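Local coordinates for protein Cys-Gly metallodipeptidase DUG1 (Saccharomyces cerevisiae, PDB 4G1P) that hydrolyses the dipeptide Cys-Gly as a metallodipeptidase and is the catalytic component of the complex that degrades glutathione in yeast, at residues Ala401-Thr406 against Gly411-Phe416; Asn201-Leu204 against Lys208-Leu211; Ser54-His59 against Ala151-Gly156; Phe20-Lys25 against Ser144-Val149. All blocks are in the same frame, centred on the assembly; numbering follows the deposited sequence.

Interaction 1 of 4, residues Ala401-Thr406 against Gly411-Phe416; sequences AAKKAT and GVDPDF
Lys403 is the first residue of the helical segment to meet Asp413, Pro414 and Phe416. Its CG stands anti to the backbone N (chi1 -180°) and the chain beyond it is extended, which carries the methylenes across all three in turn. Lys403 CG rests on Pro414 CD at 3.9 Å, the two side chains crossing at about a right angle. Lys403 CD comes to the edge of the Phe416 ring, near its plane, 4.2 Å from Phe416 CZ. Lys403 CE lies 3.4 Å from OD1 of Asp413, whereas NZ of Lys403 stays 4.3 Å from that OD1, beyond a salt bridge, so any attraction between the opposite charges is probably weak. One turn on, Thr406 faces the proline ring, with CB 3.8 Å from Pro414 CD and CG2 3.9 Å from Pro414 CB. Its OG1 turns back to the helix and donates to Ala402 O at 3.0 Å, 36° above the carbonyl plane, while Thr406 N reaches that oxygen from the opposite face. With an alanine here, the proline ring would probably lose its methyl neighbour and Ala402 O its second donor. Beyond Thr406, helix 397-410 gives way to Gly411, whose positive phi turns the chain back along the last turns. This is a tight helix-to-strand connection, leading into strand 415-419, which pairs in parallel with strand 210-226 in the five-stranded sheet.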
loop_
_atom_site.group_PDB
_atom_site.type_symbol
_atom_site.label_atom_id
_atom_site.label_comp_id
_atom_site.label_asym_id
_atom_site.label_seq_id
_atom_site.Cartn_x
_atom_site.Cartn_y
_atom_site.Cartn_z
ATOM N N ALA A 401 23.349 -22.118 34.011
ATOM C CA ALA A 401 23.088 -20.961 34.860
ATOM C C ALA A 401 21.664 -20.434 34.650
ATOM O O ALA A 401 20.928 -20.212 35.618
ATOM C CB ALA A 401 24.111 -19.862 34.598
ATOM N N ALA A 402 21.283 -20.254 33.383
ATOM C CA ALA A 402 19.965 -19.720 33.046
ATOM C C ALA A 402 18.874 -20.696 33.436
ATOM O O ALA A 402 17.807 -20.285 33.887
ATOM C CB ALA A 402 19.868 -19.371 31.558
ATOM N N LYS A 403 19.143 -21.987 33.273
ATOM C CA LYS A 403 18.163 -23.010 33.640
ATOM C C LYS A 403 17.845 -22.957 35.133
ATOM O O LYS A 403 16.678 -22.939 35.521
ATOM C CB LYS A 403 18.645 -24.407 33.240
ATOM C CG LYS A 403 17.679 -25.503 33.588
ATOM C CD LYS A 403 18.286 -26.878 33.374
ATOM C CE LYS A 403 17.248 -27.963 33.665
ATOM N NZ LYS A 403 17.844 -29.315 33.878
ATOM N N LYS A 404 18.881 -22.918 35.970
ATOM C CA LYS A 404 18.672 -22.837 37.421
ATOM C C LYS A 404 17.966 -21.533 37.803
ATOM O O LYS A 404 17.084 -21.517 38.664
ATOM C CB LYS A 404 19.987 -22.974 38.197
ATOM C CG LYS A 404 20.789 -24.222 37.853
ATOM C CD LYS A 404 22.068 -24.329 38.693
ATOM C CE LYS A 404 22.971 -25.464 38.190
ATOM N NZ LYS A 404 24.183 -25.668 39.042
ATOM N N ALA A 405 18.351 -20.443 37.152
ATOM C CA ALA A 405 17.676 -19.166 37.351
ATOM C C ALA A 405 16.178 -19.267 37.038
ATOM O O ALA A 405 15.347 -18.884 37.844
ATOM C CB ALA A 405 18.333 -18.099 36.519
ATOM N N THR A 406 15.835 -19.821 35.884
ATOM C CA THR A 406 14.427 -19.971 35.521
ATOM C C THR A 406 13.688 -20.828 36.532
ATOM O O THR A 406 12.586 -20.490 36.977
ATOM C CB THR A 406 14.272 -20.620 34.145
ATOM O OG1 THR A 406 14.957 -19.825 33.174
ATOM C CG2 THR A 406 12.816 -20.722 33.779
ATOM N N GLY A 411 9.631 -21.853 39.171
ATOM C CA GLY A 411 9.329 -23.115 39.823
ATOM C C GLY A 411 9.249 -24.344 38.932
ATOM O O GLY A 411 8.828 -25.407 39.390
ATOM N N VAL A 412 9.624 -24.206 37.662
ATOM C CA VAL A 412 9.744 -25.351 36.757
ATOM C C VAL A 412 11.010 -25.164 35.961
ATOM O O VAL A 412 11.557 -24.070 35.921
ATOM C CB VAL A 412 8.577 -25.455 35.757
ATOM C CG1 VAL A 412 7.300 -25.862 36.454
ATOM C CG2 VAL A 412 8.384 -24.133 35.022
ATOM N N ASP A 413 11.492 -26.226 35.333
ATOM C CA ASP A 413 12.633 -26.086 34.440
ATOM C C ASP A 413 12.115 -25.668 33.068
ATOM O O ASP A 413 11.067 -26.130 32.625
ATOM C CB ASP A 413 13.456 -27.379 34.371
ATOM C CG ASP A 413 14.160 -27.703 35.691
ATOM O OD1 ASP A 413 15.051 -26.926 36.110
ATOM O OD2 ASP A 413 13.833 -28.744 36.308
ATOM N N PRO A 414 12.833 -24.768 32.402
ATOM C CA PRO A 414 12.372 -24.260 31.108
ATOM C C PRO A 414 12.472 -25.310 30.032
ATOM O O PRO A 414 13.377 -26.119 30.090
ATOM C CB PRO A 414 13.376 -23.152 30.801
ATOM C CG PRO A 414 14.603 -23.554 31.562
ATOM C CD PRO A 414 14.094 -24.148 32.827
ATOM N N ASP A 415 11.567 -25.298 29.065
ATOM C CA ASP A 415 11.769 -26.076 27.860
ATOM C C ASP A 415 12.963 -25.514 27.111
ATOM O O ASP A 415 13.291 -24.328 27.237
ATOM C CB ASP A 415 10.531 -26.037 26.963
ATOM C CG ASP A 415 9.420 -26.934 27.468
ATOM O OD1 ASP A 415 9.715 -27.808 28.310
ATOM O OD2 ASP A 415 8.260 -26.781 27.030
ATOM N N PHE A 416 13.632 -26.365 26.346
ATOM C CA PHE A 416 14.699 -25.895 25.478
ATOM C C PHE A 416 14.184 -25.794 24.047
ATOM O O PHE A 416 13.786 -26.781 23.442
ATOM C CB PHE A 416 15.905 -26.817 25.567
ATOM C CG PHE A 416 16.680 -26.673 26.843
ATOM C CD1 PHE A 416 16.220 -27.238 28.016
ATOM C CD2 PHE A 416 17.878 -25.981 26.864
ATOM C CE1 PHE A 416 16.945 -27.116 29.189
ATOM C CE2 PHE A 416 18.608 -25.851 28.027
ATOM C CZ PHE A 416 18.144 -26.422 29.191
#

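Interaction 2 of 4, residues Asn201-Leu204 against Lys208-Leu211; sequences NYWL and KPVL
Trp203 turns one face of its indole to the backbone of Lys208, Pro209 and Val210. CA of Pro209 sits 3.4 Å from the centroid of the five-membered ring and only 16° off its normal, a CH-pi contact made over the face. The carbonyl carbon of Lys208 lies over the same face toward CE3, and Val210 N comes near CD1, so the chain passes across the indole from the six-membered ring to the five-membered ring. The Trp203 and Pro209 side chains lie side by side and point the same way, with Trp203 CZ2 3.6 Å from Pro209 CB; Tyr410 adds an edge-to-face partner to the indole. The two segments lie on a buried connection that reverses direction between strand 195-198 and strand 210-226, close to the metal centre: Tyr202, whose CB leaves CA away from residues 208-211, has its side chain about 4 Å from a bound zinc ion and from the bound glycine at nearest atoms. Val210 meets this link with both methyls. CG1 lies 3.7 Å from Leu204 N, and CG2 is 3.8 Å from Trp203 CA. Lys208 extends the other way, where its NZ forms salt bridges with Asp415 and Glu286.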
loop_
_atom_site.group_PDB
_atom_site.type_symbol
_atom_site.label_atom_id
_atom_site.label_comp_id
_atom_site.label_asym_id
_atom_site.label_seq_id
_atom_site.Cartn_x
_atom_site.Cartn_y
_atom_site.Cartn_z
ATOM N N ASN A 201 13.531 -12.397 22.260
ATOM C CA ASN A 201 12.512 -13.273 21.715
ATOM C C ASN A 201 11.528 -13.615 22.809
ATOM O O ASN A 201 11.434 -12.885 23.779
ATOM C CB ASN A 201 13.122 -14.522 21.074
ATOM C CG ASN A 201 13.784 -15.437 22.080
ATOM O OD1 ASN A 201 14.512 -14.985 22.972
ATOM N ND2 ASN A 201 13.519 -16.736 21.952
ATOM N N TYR A 202 10.799 -14.719 22.664
ATOM C CA TYR A 202 9.626 -14.984 23.504
ATOM C C TYR A 202 9.544 -16.445 23.850
ATOM O O TYR A 202 10.164 -17.272 23.187
ATOM C CB TYR A 202 8.350 -14.576 22.753
ATOM C CG TYR A 202 8.623 -13.419 21.839
ATOM C CD1 TYR A 202 9.060 -13.631 20.531
ATOM C CD2 TYR A 202 8.534 -12.114 22.303
ATOM C CE1 TYR A 202 9.367 -12.563 19.702
ATOM C CE2 TYR A 202 8.833 -11.048 21.483
ATOM C CZ TYR A 202 9.249 -11.270 20.185
ATOM O OH TYR A 202 9.555 -10.200 19.368
ATOM N N TRP A 203 8.758 -16.758 24.878
ATOM C CA TRP A 203 8.406 -18.137 25.181
ATOM C C TRP A 203 7.700 -18.676 23.974
ATOM O O TRP A 203 7.108 -17.925 23.205
ATOM C CB TRP A 203 7.424 -18.215 26.345
ATOM C CG TRP A 203 7.963 -17.793 27.650
ATOM C CD1 TRP A 203 9.234 -17.386 27.921
ATOM C CD2 TRP A 203 7.247 -17.736 28.889
ATOM N NE1 TRP A 203 9.355 -17.071 29.254
ATOM C CE2 TRP A 203 8.147 -17.277 29.870
ATOM C CE3 TRP A 203 5.932 -18.021 29.261
ATOM C CZ2 TRP A 203 7.778 -17.109 31.202
ATOM C CZ3 TRP A 203 5.566 -17.850 30.581
ATOM C CH2 TRP A 203 6.487 -17.400 31.536
ATOM N N LEU A 204 7.741 -19.985 23.820
ATOM C CA LEU A 204 7.016 -20.645 22.747
ATOM C C LEU A 204 5.510 -20.380 22.838
ATOM O O LEU A 204 4.841 -20.100 21.841
ATOM C CB LEU A 204 7.283 -22.144 22.836
ATOM C CG LEU A 204 6.482 -23.021 21.891
ATOM C CD1 LEU A 204 6.884 -22.676 20.484
ATOM C CD2 LEU A 204 6.770 -24.479 22.220
ATOM N N LYS A 208 4.694 -21.523 29.947
ATOM C CA LYS A 208 5.928 -22.122 30.413
ATOM C C LYS A 208 7.161 -21.451 29.810
ATOM O O LYS A 208 7.290 -21.367 28.591
ATOM C CB LYS A 208 5.933 -23.607 30.065
ATOM C CG LYS A 208 7.038 -24.395 30.751
ATOM C CD LYS A 208 7.071 -25.832 30.258
ATOM C CE LYS A 208 8.133 -26.653 30.984
ATOM N NZ LYS A 208 8.097 -28.067 30.510
ATOM N N PRO A 209 8.079 -20.987 30.673
ATOM C CA PRO A 209 9.315 -20.324 30.245
ATOM C C PRO A 209 10.201 -21.246 29.429
ATOM O O PRO A 209 10.089 -22.464 29.536
ATOM C CB PRO A 209 9.997 -19.955 31.568
ATOM C CG PRO A 209 9.378 -20.847 32.585
ATOM C CD PRO A 209 7.976 -21.081 32.136
ATOM N N VAL A 210 11.061 -20.665 28.604
ATOM C CA VAL A 210 11.929 -21.442 27.728
ATOM C C VAL A 210 13.322 -20.838 27.717
ATOM O O VAL A 210 13.523 -19.691 28.102
ATOM C CB VAL A 210 11.405 -21.497 26.243
ATOM C CG1 VAL A 210 9.938 -21.848 26.190
ATOM C CG2 VAL A 210 11.634 -20.184 25.539
ATOM N N LEU A 211 14.291 -21.622 27.284
ATOM C CA LEU A 211 15.575 -21.055 26.923
ATOM C C LEU A 211 15.807 -21.417 25.461
ATOM O O LEU A 211 15.449 -22.515 25.003
ATOM C CB LEU A 211 16.689 -21.566 27.836
ATOM C CG LEU A 211 16.492 -21.215 29.314
ATOM C CD1 LEU A 211 17.609 -21.790 30.134
ATOM C CD2 LEU A 211 16.414 -19.706 29.516
#

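Interaction 3 of 4, residues Ser54-His59 against Ala151-Gly156; sequences SQSGFH and AFKASG
Ser56, which meets Lys153 across this contact, also sets its CB at the edge of the Phe58 ring and in the ring plane. That ring is turned at about 55° to the ring of Phe88 and touches Val149 of helix 135-154. In the other segment the Phe152 ring makes an edge-to-face pair with Phe159, well apart from the contact itself. Two helix C-termini are brought together near the surface: helix 39-55 gives way to a loop at Ser56, and helix 135-154 closes in a Schellman motif at Gly156.

Lys153 alone carries the 151-156 side. Its side chain starts toward the facing loop and is bent at chi2 and chi3, with the ammonium group arriving beside Ser56 and Gly57. The modelled approach of NZ to Ser56 CB and Gly57 N is close, and with Gly57 N it brings two donors together without a hydrogen bond; at this resolution that placement is doubtful. The charge is matched by Asp150 instead: its OD1 forms a salt bridge with Lys153 NZ and accepts a hydrogen bond from Ser56 OG. The carboxylate therefore links the lysine to the loop. Lys153 also packs on Phe88 of strand 83-88, which places the contact where the two helix ends meet that strand of the six-stranded sheet.

At Gly156, with positive phi, the backbone N returns to Lys153 O at 3.1 Å. One residue earlier, Ser155 OG donates to Phe152 O at 2.9 Å, from 37° above the carbonyl plane.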
loop_
_atom_site.group_PDB
_atom_site.type_symbol
_atom_site.label_atom_id
_atom_site.label_comp_id
_atom_site.label_asym_id
_atom_site.label_seq_id
_atom_site.Cartn_x
_atom_site.Cartn_y
_atom_site.Cartn_z
ATOM N N SER A 54 23.867 6.192 32.537
ATOM C CA SER A 54 24.716 7.069 33.309
ATOM C C SER A 54 24.170 7.325 34.710
ATOM O O SER A 54 24.930 7.380 35.665
ATOM C CB SER A 54 24.911 8.377 32.560
ATOM O OG SER A 54 25.716 9.263 33.306
ATOM N N GLN A 55 22.858 7.485 34.835
ATOM C CA GLN A 55 22.256 7.689 36.153
ATOM C C GLN A 55 22.408 6.444 37.021
ATOM O O GLN A 55 22.684 6.539 38.197
ATOM C CB GLN A 55 20.790 8.108 36.043
ATOM C CG GLN A 55 20.585 9.550 35.564
ATOM C CD GLN A 55 19.145 9.827 35.124
ATOM O OE1 GLN A 55 18.228 9.056 35.428
ATOM N NE2 GLN A 55 18.946 10.925 34.399
ATOM N N SER A 56 22.232 5.270 36.439
ATOM C CA SER A 56 22.643 4.051 37.109
ATOM C C SER A 56 24.179 4.070 37.139
ATOM O O SER A 56 24.796 5.071 36.808
ATOM C CB SER A 56 22.090 2.820 36.384
ATOM O OG SER A 56 20.666 2.810 36.384
ATOM N N GLY A 57 24.838 3.002 37.527
ATOM C CA GLY A 57 26.273 3.165 37.688
ATOM C C GLY A 57 27.180 3.094 36.463
ATOM O O GLY A 57 28.402 3.084 36.621
ATOM N N PHE A 58 26.623 3.047 35.256
ATOM C CA PHE A 58 27.434 2.676 34.087
ATOM C C PHE A 58 28.531 3.677 33.733
ATOM O O PHE A 58 28.399 4.871 33.995
ATOM C CB PHE A 58 26.555 2.416 32.863
ATOM C CG PHE A 58 25.711 1.176 32.975
ATOM C CD1 PHE A 58 24.580 1.158 33.777
ATOM C CD2 PHE A 58 26.041 0.033 32.272
ATOM C CE1 PHE A 58 23.807 0.024 33.873
ATOM C CE2 PHE A 58 25.279 -1.092 32.376
ATOM C CZ PHE A 58 24.160 -1.099 33.173
ATOM N N HIS A 59 29.610 3.182 33.128
ATOM C CA HIS A 59 30.716 4.042 32.702
ATOM C C HIS A 59 31.250 3.643 31.327
ATOM O O HIS A 59 30.835 2.631 30.754
ATOM C CB HIS A 59 31.861 3.980 33.713
ATOM C CG HIS A 59 32.545 2.654 33.753
ATOM N ND1 HIS A 59 32.090 1.608 34.529
ATOM C CD2 HIS A 59 33.627 2.187 33.084
ATOM C CE1 HIS A 59 32.877 0.560 34.357
ATOM N NE2 HIS A 59 33.816 0.885 33.484
ATOM N N ALA A 151 18.611 -2.854 40.938
ATOM C CA ALA A 151 18.090 -3.620 42.054
ATOM C C ALA A 151 19.225 -4.148 42.924
ATOM O O ALA A 151 19.131 -4.109 44.147
ATOM C CB ALA A 151 17.217 -4.750 41.562
ATOM N N PHE A 152 20.286 -4.646 42.291
ATOM C CA PHE A 152 21.494 -5.021 43.012
ATOM C C PHE A 152 21.971 -3.826 43.830
ATOM O O PHE A 152 22.322 -3.960 45.007
ATOM C CB PHE A 152 22.601 -5.496 42.051
ATOM C CG PHE A 152 22.515 -6.954 41.697
ATOM C CD1 PHE A 152 21.772 -7.377 40.604
ATOM C CD2 PHE A 152 23.156 -7.907 42.474
ATOM C CE1 PHE A 152 21.678 -8.728 40.280
ATOM C CE2 PHE A 152 23.065 -9.260 42.163
ATOM C CZ PHE A 152 22.327 -9.671 41.064
ATOM N N LYS A 153 21.954 -2.651 43.211
ATOM C CA LYS A 153 22.423 -1.450 43.882
ATOM C C LYS A 153 21.577 -1.135 45.116
ATOM O O LYS A 153 22.108 -0.962 46.205
ATOM C CB LYS A 153 22.452 -0.270 42.915
ATOM C CG LYS A 153 23.808 0.411 42.817
ATOM C CD LYS A 153 24.068 0.949 41.408
ATOM C CE LYS A 153 22.874 1.758 40.908
ATOM N NZ LYS A 153 22.862 1.938 39.421
ATOM N N ALA A 154 20.262 -1.095 44.950
ATOM C CA ALA A 154 19.351 -0.759 46.046
ATOM C C ALA A 154 19.337 -1.805 47.158
ATOM O O ALA A 154 18.994 -1.502 48.297
ATOM C CB ALA A 154 17.940 -0.551 45.523
ATOM N N SER A 155 19.689 -3.038 46.817
ATOM C CA SER A 155 19.672 -4.120 47.783
ATOM C C SER A 155 21.002 -4.206 48.534
ATOM O O SER A 155 21.154 -5.025 49.433
ATOM C CB SER A 155 19.396 -5.448 47.082
ATOM O OG SER A 155 20.522 -5.863 46.322
ATOM N N GLY A 156 21.960 -3.361 48.150
ATOM C CA GLY A 156 23.281 -3.369 48.749
ATOM C C GLY A 156 23.997 -4.697 48.557
ATOM O O GLY A 156 24.862 -5.083 49.343
#

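Interaction 4 of 4, residues Phe20-Lys25 against Ser144-Val149; sequences FSRLTK and SWINVV
Arg22 reaches from helix 16-28 to Ile146 and Asn147 on helix 135-154, bridging two helices whose nearest CA atoms, those of Arg22 and Asn147, are 9.0 Å apart. This is helix-to-helix packing in the catalytic domain, carried by a long side chain; the second helix also bears Asp137, a zinc ligand near its start.

From CB, which points toward the facing helix, the chain continues through CG, placed anti to the backbone N (chi1 164°), and stays extended as far as CD. There it passes Asn147 OD1 at 3.7 Å, the two side chains sliding past each other in opposite directions. A bend at chi3 then turns the guanidinium. NE donates to Gln52 OE1 outside the two segments. CZ lies 3.7 Å from Ile146 CG2, a methyl that covers one face of the group, offset toward its rim. Arg22 NH1 comes nearest to this methyl, 3.5 Å from Ile146 CG2. NH1 also makes the polar link, donating to Asn147 OD1 at 3.0 Å with an N-H...O angle of 150°. The guanidinium and amide planes are only 8° apart and the donor lies in the carbonyl plane, so the bond joins two nearly coplanar groups. NH1 also forms a salt bridge with Asp150, whose carboxylate is likely to strengthen the hold on the charge. Replacing Arg22 by a leucine would probably leave Asn147 OD1 without this donor and Asp150 with one positive partner fewer.

Within helix 16-28, Phe20 O takes Thr24 OG1 at 2.8 Å and Thr24 N from opposite faces of its carbonyl plane.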
loop_
_atom_site.group_PDB
_atom_site.type_symbol
_atom_site.label_atom_id
_atom_site.label_comp_id
_atom_site.label_asym_id
_atom_site.label_seq_id
_atom_site.Cartn_x
_atom_site.Cartn_y
_atom_site.Cartn_z
ATOM N N PHE A 20 8.605 1.172 35.912
ATOM C CA PHE A 20 7.445 1.498 35.101
ATOM C C PHE A 20 7.645 2.872 34.504
ATOM O O PHE A 20 7.394 3.111 33.323
ATOM C CB PHE A 20 6.179 1.523 35.956
ATOM C CG PHE A 20 5.617 0.166 36.276
ATOM C CD1 PHE A 20 5.818 -0.911 35.429
ATOM C CD2 PHE A 20 4.864 -0.032 37.434
ATOM C CE1 PHE A 20 5.280 -2.166 35.745
ATOM C CE2 PHE A 20 4.326 -1.281 37.753
ATOM C CZ PHE A 20 4.530 -2.344 36.913
ATOM N N SER A 21 8.094 3.785 35.346
ATOM C CA SER A 21 8.286 5.146 34.921
ATOM C C SER A 21 9.328 5.203 33.807
ATOM O O SER A 21 9.113 5.814 32.752
ATOM C CB SER A 21 8.710 5.994 36.110
ATOM O OG SER A 21 8.938 7.329 35.704
ATOM N N ARG A 22 10.457 4.553 34.043
ATOM C CA ARG A 22 11.515 4.508 33.055
ATOM C C ARG A 22 10.992 3.923 31.743
ATOM O O ARG A 22 11.262 4.456 30.668
ATOM C CB ARG A 22 12.686 3.695 33.585
ATOM C CG ARG A 22 13.658 3.275 32.515
ATOM C CD ARG A 22 14.766 2.419 33.098
ATOM N NE ARG A 22 15.739 3.225 33.825
ATOM C CZ ARG A 22 16.477 2.783 34.834
ATOM N NH1 ARG A 22 16.366 1.529 35.255
ATOM N NH2 ARG A 22 17.334 3.602 35.417
ATOM N N LEU A 23 10.213 2.853 31.839
ATOM C CA LEU A 23 9.722 2.169 30.656
ATOM C C LEU A 23 8.685 3.026 29.914
ATOM O O LEU A 23 8.558 2.951 28.703
ATOM C CB LEU A 23 9.154 0.807 31.032
ATOM C CG LEU A 23 8.596 -0.047 29.902
ATOM C CD1 LEU A 23 9.660 -0.328 28.869
ATOM C CD2 LEU A 23 8.034 -1.338 30.455
ATOM N N THR A 24 7.969 3.871 30.640
ATOM C CA THR A 24 6.963 4.711 30.006
ATOM C C THR A 24 7.613 5.764 29.127
ATOM O O THR A 24 7.160 6.002 28.007
ATOM C CB THR A 24 6.067 5.422 31.029
ATOM O OG1 THR A 24 5.423 4.452 31.864
ATOM C CG2 THR A 24 5.029 6.251 30.319
ATOM N N LYS A 25 8.669 6.394 29.644
ATOM C CA LYS A 25 9.352 7.458 28.919
ATOM C C LYS A 25 9.938 6.931 27.627
ATOM O O LYS A 25 9.798 7.552 26.568
ATOM C CB LYS A 25 10.463 8.068 29.764
ATOM C CG LYS A 25 9.972 9.000 30.850
ATOM C CD LYS A 25 11.039 9.238 31.911
ATOM C CE LYS A 25 10.496 10.082 33.042
ATOM N NZ LYS A 25 9.035 9.813 33.198
ATOM N N SER A 144 15.284 -3.860 31.063
ATOM C CA SER A 144 15.333 -4.793 32.178
ATOM C C SER A 144 16.752 -4.959 32.713
ATOM O O SER A 144 16.958 -4.996 33.930
ATOM C CB SER A 144 14.760 -6.147 31.774
ATOM O OG SER A 144 13.365 -6.074 31.589
ATOM N N TRP A 145 17.728 -5.040 31.812
ATOM C CA TRP A 145 19.125 -5.116 32.239
ATOM C C TRP A 145 19.500 -3.970 33.167
ATOM O O TRP A 145 20.191 -4.182 34.164
ATOM C CB TRP A 145 20.068 -5.146 31.046
ATOM C CG TRP A 145 19.905 -6.383 30.212
ATOM C CD1 TRP A 145 19.426 -6.456 28.940
ATOM C CD2 TRP A 145 20.183 -7.731 30.614
ATOM N NE1 TRP A 145 19.407 -7.759 28.519
ATOM C CE2 TRP A 145 19.873 -8.561 29.525
ATOM C CE3 TRP A 145 20.677 -8.311 31.785
ATOM C CZ2 TRP A 145 20.033 -9.947 29.573
ATOM C CZ3 TRP A 145 20.844 -9.685 31.830
ATOM C CH2 TRP A 145 20.519 -10.488 30.731
ATOM N N ILE A 146 19.024 -2.762 32.869
ATOM C CA ILE A 146 19.321 -1.622 33.732
ATOM C C ILE A 146 18.578 -1.697 35.067
ATOM O O ILE A 146 19.161 -1.420 36.113
ATOM C CB ILE A 146 19.004 -0.298 33.051
ATOM C CG1 ILE A 146 19.607 -0.284 31.649
ATOM C CG2 ILE A 146 19.498 0.872 33.907
ATOM C CD1 ILE A 146 19.157 0.875 30.814
ATOM N N ASN A 147 17.300 -2.067 35.021
ATOM C CA ASN A 147 16.516 -2.291 36.232
ATOM C C ASN A 147 17.262 -3.218 37.189
ATOM O O ASN A 147 17.436 -2.922 38.385
ATOM C CB ASN A 147 15.160 -2.896 35.868
ATOM C CG ASN A 147 14.373 -2.023 34.888
ATOM O OD1 ASN A 147 14.574 -0.805 34.828
ATOM N ND2 ASN A 147 13.476 -2.644 34.111
ATOM N N VAL A 148 17.729 -4.331 36.629
ATOM C CA VAL A 148 18.488 -5.308 37.376
ATOM C C VAL A 148 19.743 -4.718 38.027
ATOM O O VAL A 148 19.995 -4.957 39.209
ATOM C CB VAL A 148 18.846 -6.505 36.504
ATOM C CG1 VAL A 148 19.853 -7.414 37.232
ATOM C CG2 VAL A 148 17.577 -7.256 36.145
ATOM N N VAL A 149 20.523 -3.946 37.273
ATOM C CA VAL A 149 21.664 -3.275 37.887
ATOM C C VAL A 149 21.190 -2.403 39.053
ATOM O O VAL A 149 21.789 -2.401 40.120
ATOM C CB VAL A 149 22.468 -2.437 36.886
ATOM C CG1 VAL A 149 23.513 -1.631 37.607
ATOM C CG2 VAL A 149 23.120 -3.324 35.865
#

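How the interactions relate
From the N terminus, residues 20-25 open interaction 4 and residues 54-59 open interaction 3. Helix 135-154 closes both, first at 144-149 and then at 151-156, so the two long loops cross. Successive helices 16-28 and 39-55 are thereby tied to one helix, and the two contacts touch where Ser56 packs on Ile146. Interaction 2 then closes a short loop ahead of strand 210-226, and interaction 1 an equally local one at the end of helix 397-410. These two follow in series yet also touch: Asp415 pairs with Lys208 through a salt bridge, and their strands are neighbours in the five-stranded sheet.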